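Local coordinates for protein endoglucanase (Humicola insolens, PDB 1DYS) that hydrolyses internal beta-1,4-glucosidic linkages of cellulose as a family 6 endoglucanase and takes part in the breakdown of plant biomass, at residues Val84-Pro89 with Ile135-Ala140; Ile141-Thr146 with Gly184-Trp189. All coordinates share one frame; numbering follows the deposited sequence.

Contact 1. Residues Val84-Pro89 with Ile135-Ala140; sequences VLYNLP and ILEPDA
V84 and L85 pair with I135 and L136 as parallel neighbours at the C-terminal ends of strands 79-85 and 132-136, in the central sheet of the family 6 catalytic domain. Two backbone bonds hold the register. L85 N donates to I135 O and E137 N to L85 O, both at 2.8 Å.

Beyond the strands, the E137 carboxylate takes over the pairing. Its chain bends at chi2 (-68°), which turns the carboxylate toward the N-H groups of N87 and L88. N87 N meets OE2 of E137 on the syn side at 2.9 Å, 23° out of the carboxylate plane. L88 N gives a weak bond to E137 OE1 at 3.2 Å. Y112 OH of helix 108-126 also bonds OE2.

Apolar contacts flank these bonds. P138 CG sits on V84 CG1 at 3.6 Å, and P138 CD approaches the Y86 ring obliquely, 3.6 Å from CD1. On the sheet face opposite V84 and I135, the L85 and L136 side chains lie side by side. L88 CD2 reaches A140 CB at 3.8 Å.

The Y86 hydroxyl bonds the carboxylate of the probable proton donor D92, and the type II turn E137-A140 carries D139, probably another proton donor. Buried E137, with one good and one weak backbone N-H bond and a tyrosine hydroxyl, is probably favoured as the anion, and ties together the two loops leading to these aspartates.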
# COMPACT_ATOMS: atom_id res chain seq x y z
N VAL A 84 -7.35 3.57 -15.21
CA VAL A 84 -6.63 2.29 -15.12
C VAL A 84 -7.46 1.41 -14.17
O VAL A 84 -7.71 1.84 -13.06
CB VAL A 84 -5.21 2.44 -14.53
CG1 VAL A 84 -4.49 1.10 -14.69
CG2 VAL A 84 -4.42 3.51 -15.30
N LEU A 85 -7.97 0.30 -14.69
CA LEU A 85 -8.79 -0.62 -13.87
C LEU A 85 -7.76 -1.63 -13.38
O LEU A 85 -7.22 -2.42 -14.18
CB LEU A 85 -9.86 -1.22 -14.80
CG LEU A 85 -10.92 -2.07 -14.10
CD1 LEU A 85 -12.23 -1.96 -14.86
CD2 LEU A 85 -10.45 -3.51 -13.97
N TYR A 86 -7.47 -1.55 -12.08
CA TYR A 86 -6.35 -2.32 -11.54
C TYR A 86 -6.61 -2.80 -10.12
O TYR A 86 -6.13 -2.16 -9.19
CB TYR A 86 -5.08 -1.43 -11.60
CG TYR A 86 -3.78 -1.95 -11.09
CD1 TYR A 86 -3.24 -3.17 -11.50
CD2 TYR A 86 -3.01 -1.22 -10.17
CE1 TYR A 86 -2.00 -3.64 -11.07
CE2 TYR A 86 -1.80 -1.67 -9.71
CZ TYR A 86 -1.29 -2.88 -10.16
OH TYR A 86 -0.07 -3.31 -9.68
N ASN A 87 -7.38 -3.87 -10.00
CA ASN A 87 -7.60 -4.43 -8.64
C ASN A 87 -7.81 -5.92 -8.68
O ASN A 87 -8.55 -6.52 -7.85
CB ASN A 87 -8.77 -3.69 -8.00
CG ASN A 87 -8.76 -3.82 -6.48
OD1 ASN A 87 -7.75 -4.16 -5.87
ND2 ASN A 87 -9.90 -3.54 -5.87
N LEU A 88 -7.12 -6.61 -9.60
CA LEU A 88 -7.29 -8.06 -9.71
C LEU A 88 -6.99 -8.80 -8.44
O LEU A 88 -6.08 -8.50 -7.65
CB LEU A 88 -6.25 -8.54 -10.77
CG LEU A 88 -6.51 -9.88 -11.47
CD1 LEU A 88 -7.79 -9.80 -12.30
CD2 LEU A 88 -5.31 -10.24 -12.34
N PRO A 89 -7.78 -9.82 -8.15
CA PRO A 89 -7.47 -10.66 -7.00
C PRO A 89 -6.14 -11.34 -7.26
O PRO A 89 -5.79 -11.77 -8.39
CB PRO A 89 -8.60 -11.71 -6.89
CG PRO A 89 -9.64 -11.11 -7.78
CD PRO A 89 -8.97 -10.27 -8.86
N ILE A 135 -7.71 1.12 -19.40
CA ILE A 135 -6.65 0.17 -19.44
C ILE A 135 -7.01 -0.91 -18.42
O ILE A 135 -7.27 -0.62 -17.26
CB ILE A 135 -5.28 0.79 -19.16
CG1 ILE A 135 -4.90 1.60 -20.41
CG2 ILE A 135 -4.27 -0.30 -18.79
CD1 ILE A 135 -3.53 2.26 -20.30
N LEU A 136 -7.02 -2.13 -18.95
CA LEU A 136 -7.41 -3.22 -18.09
C LEU A 136 -6.22 -4.00 -17.56
O LEU A 136 -5.49 -4.71 -18.22
CB LEU A 136 -8.31 -4.24 -18.79
CG LEU A 136 -9.58 -3.67 -19.42
CD1 LEU A 136 -10.07 -4.65 -20.46
CD2 LEU A 136 -10.60 -3.39 -18.33
N GLU A 137 -6.12 -3.97 -16.24
CA GLU A 137 -5.23 -4.73 -15.40
C GLU A 137 -3.80 -4.91 -15.86
O GLU A 137 -3.30 -5.94 -16.36
CB GLU A 137 -5.86 -6.13 -15.18
CG GLU A 137 -7.19 -6.11 -14.42
CD GLU A 137 -7.06 -5.68 -12.95
OE1 GLU A 137 -5.93 -5.64 -12.43
OE2 GLU A 137 -8.11 -5.49 -12.34
N PRO A 138 -3.01 -3.86 -15.69
CA PRO A 138 -1.59 -3.82 -16.00
C PRO A 138 -0.88 -5.06 -15.47
O PRO A 138 -1.03 -5.56 -14.38
CB PRO A 138 -1.06 -2.55 -15.32
CG PRO A 138 -2.31 -1.68 -15.36
CD PRO A 138 -3.49 -2.59 -15.09
N ASP A 139 -0.05 -5.64 -16.34
CA ASP A 139 0.79 -6.79 -16.19
C ASP A 139 0.06 -8.10 -15.95
O ASP A 139 0.76 -9.07 -15.70
CB ASP A 139 1.89 -6.61 -15.11
CG ASP A 139 2.86 -5.53 -15.54
OD1 ASP A 139 2.99 -5.36 -16.79
OD2 ASP A 139 3.51 -4.89 -14.69
N ALA A 140 -1.28 -8.14 -15.92
CA ALA A 140 -1.95 -9.42 -15.60
C ALA A 140 -1.58 -10.46 -16.66
O ALA A 140 -1.26 -11.56 -16.29
CB ALA A 140 -3.46 -9.25 -15.50

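Contact 2. Residues Ile141-Thr146 with Gly184-Trp189; sequences IGNMVT and GGWLGW
The W186 indole lies against helix 140-146, with G142 CA over one face and T146 at the edge. In this helix-helix contact L187 packs knob-into-hole next to the indole. G142 CA stands 4.0 Å from the centroid of the six-membered ring, a CH-pi contact offset toward the rim. At the edge, NE1 donates to T146 OG1 at 2.8 Å. This bond is nearly straight (168°), and OG1 lies close to the ring plane. The N143 amide crosses the far end obliquely, with ND2 3.8 Å from W186 CH2 and its plane 73° from the ring. ND2 of N143 bonds D139 O, and its OD1 bonds S94 OG.

The knob, L187, sits among I141, G142, V145 and T146. Its CD2 is 3.9 Å from V145 CG1, and its CD1 is 3.9 Å from G142 CA. Thus the short helix 184-187 is joined to helix 140-146 by two adjacent side chains.

W186 probably binds substrate. The edge bond and the face contact probably help to set the tilt of the indole. T146 OG1 is set by chi1 of 62° between its own backbone N and carbonyl carbon. From there it donates in turn to G142 O at 2.9 Å, approaching from above the carbonyl plane.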
# COMPACT_ATOMS: atom_id res chain seq x y z
N ILE A 141 -1.74 -10.10 -17.92
CA ILE A 141 -1.38 -11.11 -18.97
C ILE A 141 0.06 -11.52 -18.93
O ILE A 141 0.41 -12.70 -19.12
CB ILE A 141 -1.83 -10.53 -20.31
CG1 ILE A 141 -3.36 -10.56 -20.32
CG2 ILE A 141 -1.29 -11.35 -21.49
CD1 ILE A 141 -3.93 -9.89 -21.55
N GLY A 142 0.99 -10.62 -18.60
CA GLY A 142 2.40 -10.97 -18.45
C GLY A 142 2.54 -12.08 -17.40
O GLY A 142 3.17 -13.10 -17.63
N ASN A 143 1.94 -11.87 -16.23
CA ASN A 143 1.99 -12.83 -15.13
C ASN A 143 1.33 -14.15 -15.52
O ASN A 143 1.77 -15.21 -15.05
CB ASN A 143 1.35 -12.16 -13.92
CG ASN A 143 2.24 -11.23 -13.13
OD1 ASN A 143 3.07 -11.73 -12.37
ND2 ASN A 143 2.04 -9.93 -13.31
N MET A 144 0.30 -14.13 -16.37
CA MET A 144 -0.34 -15.34 -16.85
C MET A 144 0.51 -16.12 -17.84
O MET A 144 0.56 -17.36 -17.71
CB MET A 144 -1.65 -15.01 -17.56
CG MET A 144 -2.93 -15.31 -16.80
SD MET A 144 -4.23 -14.28 -17.49
CE MET A 144 -4.25 -12.92 -16.33
N VAL A 145 1.20 -15.47 -18.76
CA VAL A 145 2.07 -16.13 -19.73
C VAL A 145 3.36 -16.71 -19.17
O VAL A 145 3.85 -17.76 -19.59
CB VAL A 145 2.50 -15.15 -20.86
CG1 VAL A 145 3.68 -15.66 -21.68
CG2 VAL A 145 1.33 -14.82 -21.77
N THR A 146 4.05 -15.96 -18.33
CA THR A 146 5.36 -16.39 -17.84
C THR A 146 5.32 -16.82 -16.38
O THR A 146 6.33 -17.23 -15.82
CB THR A 146 6.36 -15.25 -18.08
OG1 THR A 146 5.90 -14.12 -17.32
CG2 THR A 146 6.43 -14.87 -19.55
N GLY A 184 7.48 -4.61 -24.25
CA GLY A 184 8.20 -5.48 -25.20
C GLY A 184 9.29 -6.35 -24.61
O GLY A 184 9.56 -7.44 -25.12
N GLY A 185 9.89 -5.96 -23.49
CA GLY A 185 10.91 -6.72 -22.81
C GLY A 185 10.41 -8.01 -22.16
O GLY A 185 11.17 -8.93 -21.85
N TRP A 186 9.14 -8.00 -21.82
CA TRP A 186 8.53 -9.15 -21.17
C TRP A 186 7.96 -10.12 -22.21
O TRP A 186 8.28 -11.30 -22.21
CB TRP A 186 7.37 -8.64 -20.28
CG TRP A 186 6.84 -9.62 -19.28
CD1 TRP A 186 6.77 -10.99 -19.34
CD2 TRP A 186 6.24 -9.28 -18.00
NE1 TRP A 186 6.21 -11.52 -18.19
CE2 TRP A 186 5.89 -10.47 -17.36
CE3 TRP A 186 6.01 -8.07 -17.33
CZ2 TRP A 186 5.29 -10.52 -16.10
CZ3 TRP A 186 5.42 -8.13 -16.08
CH2 TRP A 186 5.04 -9.33 -15.48
N LEU A 187 7.08 -9.62 -23.07
CA LEU A 187 6.30 -10.44 -23.98
C LEU A 187 6.58 -10.21 -25.47
O LEU A 187 5.84 -10.77 -26.29
CB LEU A 187 4.82 -10.15 -23.75
CG LEU A 187 4.30 -10.42 -22.33
CD1 LEU A 187 2.80 -10.13 -22.23
CD2 LEU A 187 4.63 -11.85 -21.95
N GLY A 188 7.60 -9.42 -25.73
CA GLY A 188 7.96 -9.07 -27.11
C GLY A 188 8.92 -10.04 -27.76
O GLY A 188 9.12 -9.95 -28.97
N TRP A 189 9.55 -10.90 -26.99
CA TRP A 189 10.44 -11.91 -27.57
C TRP A 189 9.68 -12.78 -28.55
O TRP A 189 8.48 -12.98 -28.48
CB TRP A 189 10.93 -12.85 -26.46
CG TRP A 189 11.67 -12.02 -25.45
CD1 TRP A 189 11.18 -11.58 -24.25
CD2 TRP A 189 13.00 -11.51 -25.57
NE1 TRP A 189 12.15 -10.84 -23.61
CE2 TRP A 189 13.26 -10.78 -24.39
CE3 TRP A 189 13.98 -11.60 -26.57
CZ2 TRP A 189 14.49 -10.15 -24.17
CZ3 TRP A 189 15.19 -10.97 -26.32
CH2 TRP A 189 15.44 -10.25 -25.15

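How the contacts relate
Contact 1 closes before contact 2 opens along the chain, and their centres lie 15 Å apart. Strand 132-136 of the parallel sheet runs through the turn at 137-140 directly into helix 140-146, which makes one side of contact 2. The other side, helix 184-187, follows the next strand of the sheet, 175-180. Contact 1 is nearer the centre of the chain, while contact 2 is less buried. The two touch directly, with D139 CG 3.7 Å from W186 CZ3. The C-terminal ends of neighbouring strands thus probably bring a proton donor and a substrate-binding tryptophan together in one active site.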